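Local atomic coordinates of protein UL16 (Human herpesvirus 5 strain ad169, PDB entry 2WY3), a protein that helps the virus evade natural killer cells by sequestering KLRK1 (NKG2D) ligands such as ULBP1 and ULBP2 inside the infected cell. Residues V1-R13 against E41-F53. Sequence-based numbering, arbitrary orientation. Where two conformers were deposited one is given.
Sequences VDLGSKSSNSTCR and ENVTEDEIIGVAF. With NAG (2-acetamido-2-deoxy-beta-D-glucopyranose), chain I; NAG (2-acetamido-2-deoxy-beta-D-glucopyranose), chain K.
D46 and the serines S5 and S7 hold this contact together. In the immunoglobulin-like ectodomain of UL16, the N-terminal hairpin formed by strands 2-3 and 10-13 lies here against the turn that leads into strand 49-55. The D46 carboxylate spreads over two partners: OD1 takes the hydroxyl of S5 (OG to OD1 2.7 Å), while OD2 takes the backbone NH of S7 (N to OD2 2.8 Å), both through syn lone pairs. Its CG sits between the backbone N and the carbonyl carbon (chi1 76°), which turns the carboxylate to S5 and S7 while D46 OD1 stays beside T44 OG1 (3.1 Å) of the same T44-E47 type I turn. S5 OG stands anti to its own N (chi1 161°), and from there it also accepts the NH of S8, N to OG 3.1 Å, in an ST motif at the start of the K6-N9 type I turn. A water ties K6 N to D46 O, a carbonyl that Q68 also reaches.

One step along, G4 and I48 make a single antiparallel bridge. The bond from G4 N to I48 O (2.9 Å) arrives on a lone pair, whereas the return bond from I48 N to G4 O, also 2.9 Å, is nearly straight at the hydrogen (175°) but comes from above the carbonyl plane. E47 rests its CB on S5 CB at 4.1 Å, and its OE2 forms a salt bridge with R116. Beyond the bridge the packing turns apolar: the side chains of L3 and I48 cross at about a right angle, with L3 CD1 3.9 Å from I48 CG2.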
loop_
_atom_site.group_PDB
_atom_site.type_symbol
_atom_site.label_atom_id
_atom_site.label_comp_id
_atom_site.label_asym_id
_atom_site.label_seq_id
_atom_site.Cartn_x
_atom_site.Cartn_y
_atom_site.Cartn_z
ATOM N N VAL B 1 -4.222 -28.371 5.893
ATOM C CA VAL B 1 -4.322 -27.078 6.556
ATOM C C VAL B 1 -5.713 -26.470 6.351
ATOM O O VAL B 1 -6.308 -26.592 5.275
ATOM C CB VAL B 1 -3.216 -26.112 6.067
ATOM C CG1 VAL B 1 -3.274 -25.950 4.562
ATOM C CG2 VAL B 1 -3.332 -24.766 6.762
ATOM N N ASP B 2 -6.238 -25.836 7.394
ATOM C CA ASP B 2 -7.580 -25.265 7.342
ATOM C C ASP B 2 -7.511 -23.759 7.156
ATOM O O ASP B 2 -6.560 -23.105 7.604
ATOM C CB ASP B 2 -8.366 -25.588 8.617
ATOM C CG ASP B 2 -8.829 -27.041 8.677
ATOM O OD1 ASP B 2 -8.977 -27.677 7.611
ATOM O OD2 ASP B 2 -9.055 -27.545 9.797
ATOM N N LEU B 3 -8.518 -23.227 6.469
ATOM C CA LEU B 3 -8.706 -21.794 6.306
ATOM C C LEU B 3 -10.097 -21.459 6.834
ATOM O O LEU B 3 -10.911 -22.358 7.063
ATOM C CB LEU B 3 -8.644 -21.420 4.822
ATOM C CG LEU B 3 -7.352 -21.561 4.016
ATOM C CD1 LEU B 3 -6.337 -20.531 4.461
ATOM C CD2 LEU B 3 -6.770 -22.970 4.101
ATOM N N GLY B 4 -10.378 -20.172 7.017
ATOM C CA GLY B 4 -11.723 -19.744 7.343
ATOM C C GLY B 4 -11.946 -19.474 8.825
ATOM O O GLY B 4 -10.998 -19.290 9.585
ATOM N N SER B 5 -13.212 -19.442 9.228
ATOM C CA SER B 5 -13.571 -19.020 10.578
ATOM C C SER B 5 -14.424 -20.055 11.301
ATOM O O SER B 5 -15.491 -20.418 10.822
ATOM C CB SER B 5 -14.314 -17.681 10.523
ATOM O OG SER B 5 -15.052 -17.457 11.711
ATOM N N LYS B 6 -13.946 -20.535 12.447
ATOM C CA LYS B 6 -14.740 -21.479 13.235
ATOM C C LYS B 6 -15.995 -20.820 13.813
ATOM O O LYS B 6 -17.047 -21.444 13.889
ATOM C CB LYS B 6 -13.912 -22.101 14.355
ATOM C CG LYS B 6 -12.822 -23.050 13.866
ATOM C CD LYS B 6 -12.038 -23.639 15.027
ATOM C CE LYS B 6 -11.082 -24.722 14.546
ATOM N NZ LYS B 6 -11.807 -25.784 13.791
ATOM N N SER B 7 -15.886 -19.559 14.219
ATOM C CA SER B 7 -17.027 -18.891 14.844
ATOM C C SER B 7 -18.156 -18.655 13.843
ATOM O O SER B 7 -19.323 -18.630 14.214
ATOM C CB SER B 7 -16.602 -17.581 15.520
ATOM O OG SER B 7 -16.178 -16.620 14.566
ATOM N N SER B 8 -17.801 -18.501 12.571
ATOM C CA SER B 8 -18.786 -18.267 11.514
ATOM C C SER B 8 -19.208 -19.573 10.845
ATOM O O SER B 8 -19.929 -19.568 9.841
ATOM C CB SER B 8 -18.212 -17.330 10.446
ATOM O OG SER B 8 -17.717 -16.123 11.008
ATOM N N ASN B 9 -18.745 -20.690 11.393
ATOM C CA ASN B 9 -19.033 -22.002 10.823
ATOM C C ASN B 9 -18.650 -22.068 9.348
ATOM O O ASN B 9 -19.317 -22.724 8.546
ATOM C CB ASN B 9 -20.509 -22.364 11.006
ATOM C CG ASN B 9 -20.774 -23.842 10.794
ATOM O OD1 ASN B 9 -19.878 -24.674 10.945
ATOM N ND2 ASN B 9 -22.010 -24.177 10.439
ATOM N N SER B 10 -17.576 -21.375 8.990
ATOM C CA SER B 10 -17.115 -21.379 7.615
ATOM C C SER B 10 -15.643 -21.748 7.567
ATOM O O SER B 10 -14.775 -20.883 7.470
ATOM C CB SER B 10 -17.346 -20.017 6.966
ATOM O OG SER B 10 -16.881 -20.014 5.634
ATOM N N THR B 11 -15.369 -23.043 7.654
ATOM C CA THR B 11 -14.004 -23.543 7.613
ATOM C C THR B 11 -13.827 -24.381 6.358
ATOM O O THR B 11 -14.752 -25.074 5.939
ATOM C CB THR B 11 -13.692 -24.411 8.846
ATOM O OG1 THR B 11 -13.835 -23.620 10.034
ATOM C CG2 THR B 11 -12.270 -24.961 8.768
ATOM N N CYS B 12 -12.650 -24.314 5.749
ATOM C CA CYS B 12 -12.411 -25.122 4.579
ATOM C C CYS B 12 -11.028 -25.768 4.628
ATOM O O CYS B 12 -10.054 -25.200 5.103
ATOM C CB CYS B 12 -12.717 -24.341 3.283
ATOM S SG CYS B 12 -11.615 -23.000 2.718
ATOM N N ARG B 13 -10.978 -27.022 4.197
ATOM C CA ARG B 13 -9.700 -27.728 4.156
ATOM C C ARG B 13 -9.024 -27.399 2.828
ATOM O O ARG B 13 -9.585 -27.652 1.764
ATOM C CB ARG B 13 -9.907 -29.237 4.290
ATOM C CG ARG B 13 -8.631 -30.062 4.183
ATOM C CD ARG B 13 -7.764 -29.917 5.418
ATOM N NE ARG B 13 -8.538 -30.087 6.644
ATOM C CZ ARG B 13 -8.858 -31.264 7.174
ATOM N NH1 ARG B 13 -8.473 -32.389 6.585
ATOM N NH2 ARG B 13 -9.567 -31.315 8.294
ATOM N N GLU B 41 -12.730 -7.495 3.151
ATOM C CA GLU B 41 -13.664 -6.786 4.026
ATOM C C GLU B 41 -14.156 -7.687 5.156
ATOM O O GLU B 41 -14.296 -8.898 4.972
ATOM C CB GLU B 41 -14.861 -6.287 3.202
ATOM C CG GLU B 41 -14.414 -5.362 2.082
ATOM C CD GLU B 41 -15.537 -4.889 1.189
ATOM O OE1 GLU B 41 -16.145 -5.730 0.497
ATOM O OE2 GLU B 41 -15.787 -3.665 1.165
ATOM N N ASN B 42 -14.358 -7.072 6.320
ATOM C CA ASN B 42 -15.002 -7.704 7.473
ATOM C C ASN B 42 -14.373 -9.024 7.926
ATOM O O ASN B 42 -15.063 -10.016 8.170
ATOM C CB ASN B 42 -16.499 -7.874 7.214
ATOM C CG ASN B 42 -17.259 -6.559 7.308
ATOM O OD1 ASN B 42 -16.669 -5.502 7.541
ATOM N ND2 ASN B 42 -18.574 -6.621 7.135
ATOM N N VAL B 43 -13.053 -9.016 8.048
ATOM C CA VAL B 43 -12.314 -10.166 8.548
ATOM C C VAL B 43 -12.595 -10.322 10.036
ATOM O O VAL B 43 -12.491 -9.355 10.785
ATOM C CB VAL B 43 -10.802 -9.987 8.321
ATOM C CG1 VAL B 43 -10.018 -11.148 8.939
ATOM C CG2 VAL B 43 -10.513 -9.890 6.824
ATOM N N THR B 44 -12.966 -11.520 10.481
ATOM C CA THR B 44 -13.214 -11.709 11.911
ATOM C C THR B 44 -11.938 -12.100 12.641
ATOM O O THR B 44 -10.978 -12.539 12.023
ATOM C CB THR B 44 -14.294 -12.773 12.194
ATOM O OG1 THR B 44 -13.871 -14.035 11.670
ATOM C CG2 THR B 44 -15.613 -12.377 11.553
ATOM N N GLU B 45 -11.945 -11.958 13.966
ATOM C CA GLU B 45 -10.755 -12.227 14.764
ATOM C C GLU B 45 -10.170 -13.612 14.529
ATOM O O GLU B 45 -8.955 -13.770 14.472
ATOM C CB GLU B 45 -11.053 -12.047 16.258
ATOM C CG GLU B 45 -10.964 -10.620 16.744
ATOM C CD GLU B 45 -11.096 -10.526 18.253
ATOM O OE1 GLU B 45 -10.519 -11.388 18.953
ATOM O OE2 GLU B 45 -11.773 -9.596 18.735
ATOM N N ASP B 46 -11.026 -14.620 14.394
ATOM C CA ASP B 46 -10.534 -15.988 14.271
ATOM C C ASP B 46 -10.355 -16.442 12.823
ATOM O O ASP B 46 -9.951 -17.568 12.573
ATOM C CB ASP B 46 -11.435 -16.963 15.041
ATOM C CG ASP B 46 -12.753 -17.248 14.324
ATOM O OD1 ASP B 46 -13.056 -16.595 13.299
ATOM O OD2 ASP B 46 -13.490 -18.139 14.792
ATOM N N GLU B 47 -10.631 -15.558 11.868
ATOM C CA GLU B 47 -10.592 -15.968 10.468
ATOM C C GLU B 47 -9.174 -16.134 9.930
ATOM O O GLU B 47 -8.348 -15.213 9.999
ATOM C CB GLU B 47 -11.372 -15.000 9.574
ATOM C CG GLU B 47 -11.520 -15.533 8.142
ATOM C CD GLU B 47 -12.338 -14.618 7.249
ATOM O OE1 GLU B 47 -12.792 -13.567 7.742
ATOM O OE2 GLU B 47 -12.517 -14.953 6.054
ATOM N N ILE B 48 -8.907 -17.311 9.378
ATOM C CA ILE B 48 -7.647 -17.583 8.717
ATOM C C ILE B 48 -7.764 -17.281 7.236
ATOM O O ILE B 48 -8.609 -17.862 6.534
ATOM C CB ILE B 48 -7.215 -19.051 8.915
ATOM C CG1 ILE B 48 -7.080 -19.341 10.413
ATOM C CG2 ILE B 48 -5.926 -19.318 8.164
ATOM C CD1 ILE B 48 -6.944 -20.818 10.751
ATOM N N ILE B 49 -6.936 -16.347 6.776
ATOM C CA ILE B 49 -6.838 -16.009 5.362
ATOM C C ILE B 49 -5.372 -16.169 4.936
ATOM O O ILE B 49 -4.501 -16.395 5.776
ATOM C CB ILE B 49 -7.347 -14.577 5.101
ATOM C CG1 ILE B 49 -6.626 -13.560 6.002
ATOM C CG2 ILE B 49 -8.849 -14.511 5.358
ATOM C CD1 ILE B 49 -6.978 -12.114 5.666
ATOM N N GLY B 50 -5.081 -16.087 3.647
ATOM C CA GLY B 50 -3.697 -16.268 3.251
ATOM C C GLY B 50 -3.466 -16.253 1.765
ATOM O O GLY B 50 -4.387 -16.005 0.975
ATOM N N VAL B 51 -2.236 -16.578 1.384
ATOM C CA VAL B 51 -1.815 -16.480 -0.007
ATOM C C VAL B 51 -1.059 -17.747 -0.402
ATOM O O VAL B 51 -0.109 -18.138 0.271
ATOM C CB VAL B 51 -0.884 -15.269 -0.228
ATOM C CG1 VAL B 51 -0.546 -15.130 -1.694
ATOM C CG2 VAL B 51 -1.539 -13.981 0.292
ATOM N N ALA B 52 -1.504 -18.381 -1.485
ATOM C CA ALA B 52 -0.823 -19.546 -2.039
ATOM C C ALA B 52 0.060 -19.121 -3.204
ATOM O O ALA B 52 -0.347 -18.300 -4.026
ATOM C CB ALA B 52 -1.859 -20.578 -2.520
ATOM N N PHE B 53 1.261 -19.691 -3.276
ATOM C CA PHE B 53 2.186 -19.428 -4.374
ATOM C C PHE B 53 2.487 -20.719 -5.135
ATOM O O PHE B 53 3.079 -21.656 -4.576
ATOM C CB PHE B 53 3.505 -18.836 -3.844
ATOM C CG PHE B 53 4.631 -18.853 -4.861
ATOM C CD1 PHE B 53 4.443 -18.344 -6.133
ATOM C CD2 PHE B 53 5.871 -19.388 -4.535
ATOM C CE1 PHE B 53 5.466 -18.361 -7.079
ATOM C CE2 PHE B 53 6.908 -19.404 -5.470
ATOM C CZ PHE B 53 6.705 -18.896 -6.746
HETATM C C1 NAG I . -19.112 -5.292 7.260
HETATM C C2 NAG I . -19.964 -5.192 6.000
HETATM C C3 NAG I . -20.865 -3.965 6.006
HETATM C C4 NAG I . -21.582 -3.829 7.341
HETATM C C5 NAG I . -20.580 -3.891 8.486
HETATM C C6 NAG I . -21.284 -3.769 9.833
HETATM C C7 NAG I . -19.185 -5.990 3.843
HETATM C C8 NAG I . -18.609 -5.542 2.532
HETATM N N2 NAG I . -19.087 -5.128 4.849
HETATM O O3 NAG I . -21.814 -4.072 4.967
HETATM O O4 NAG I . -22.270 -2.599 7.387
HETATM O O5 NAG I . -19.862 -5.109 8.442
HETATM O O6 NAG I . -22.050 -4.932 10.063
HETATM O O7 NAG I . -19.710 -7.097 3.955
HETATM C C1 NAG K . -6.668 -11.747 18.963
HETATM C C2 NAG K . -7.277 -12.709 19.986
HETATM C C3 NAG K . -7.551 -11.998 21.303
HETATM C C4 NAG K . -6.262 -11.366 21.791
HETATM C C5 NAG K . -5.720 -10.416 20.729
HETATM C C6 NAG K . -4.392 -9.820 21.177
HETATM C C7 NAG K . -8.568 -14.619 19.238
HETATM C C8 NAG K . -9.925 -15.169 18.920
HETATM N N2 NAG K . -8.497 -13.313 19.484
HETATM O O3 NAG K . -8.028 -12.908 22.268
HETATM O O4 NAG K . -6.511 -10.663 22.988
HETATM O O5 NAG K . -5.538 -11.070 19.487
HETATM O O6 NAG K . -4.048 -8.760 20.315
HETATM O O7 NAG K . -7.586 -15.360 19.260
HETATM O O HOH W 1 -11.039 -20.153 12.799
HETATM O O HOH W 2 -13.842 -14.460 15.418
HETATM O O HOH W 3 -15.248 -14.622 9.092
#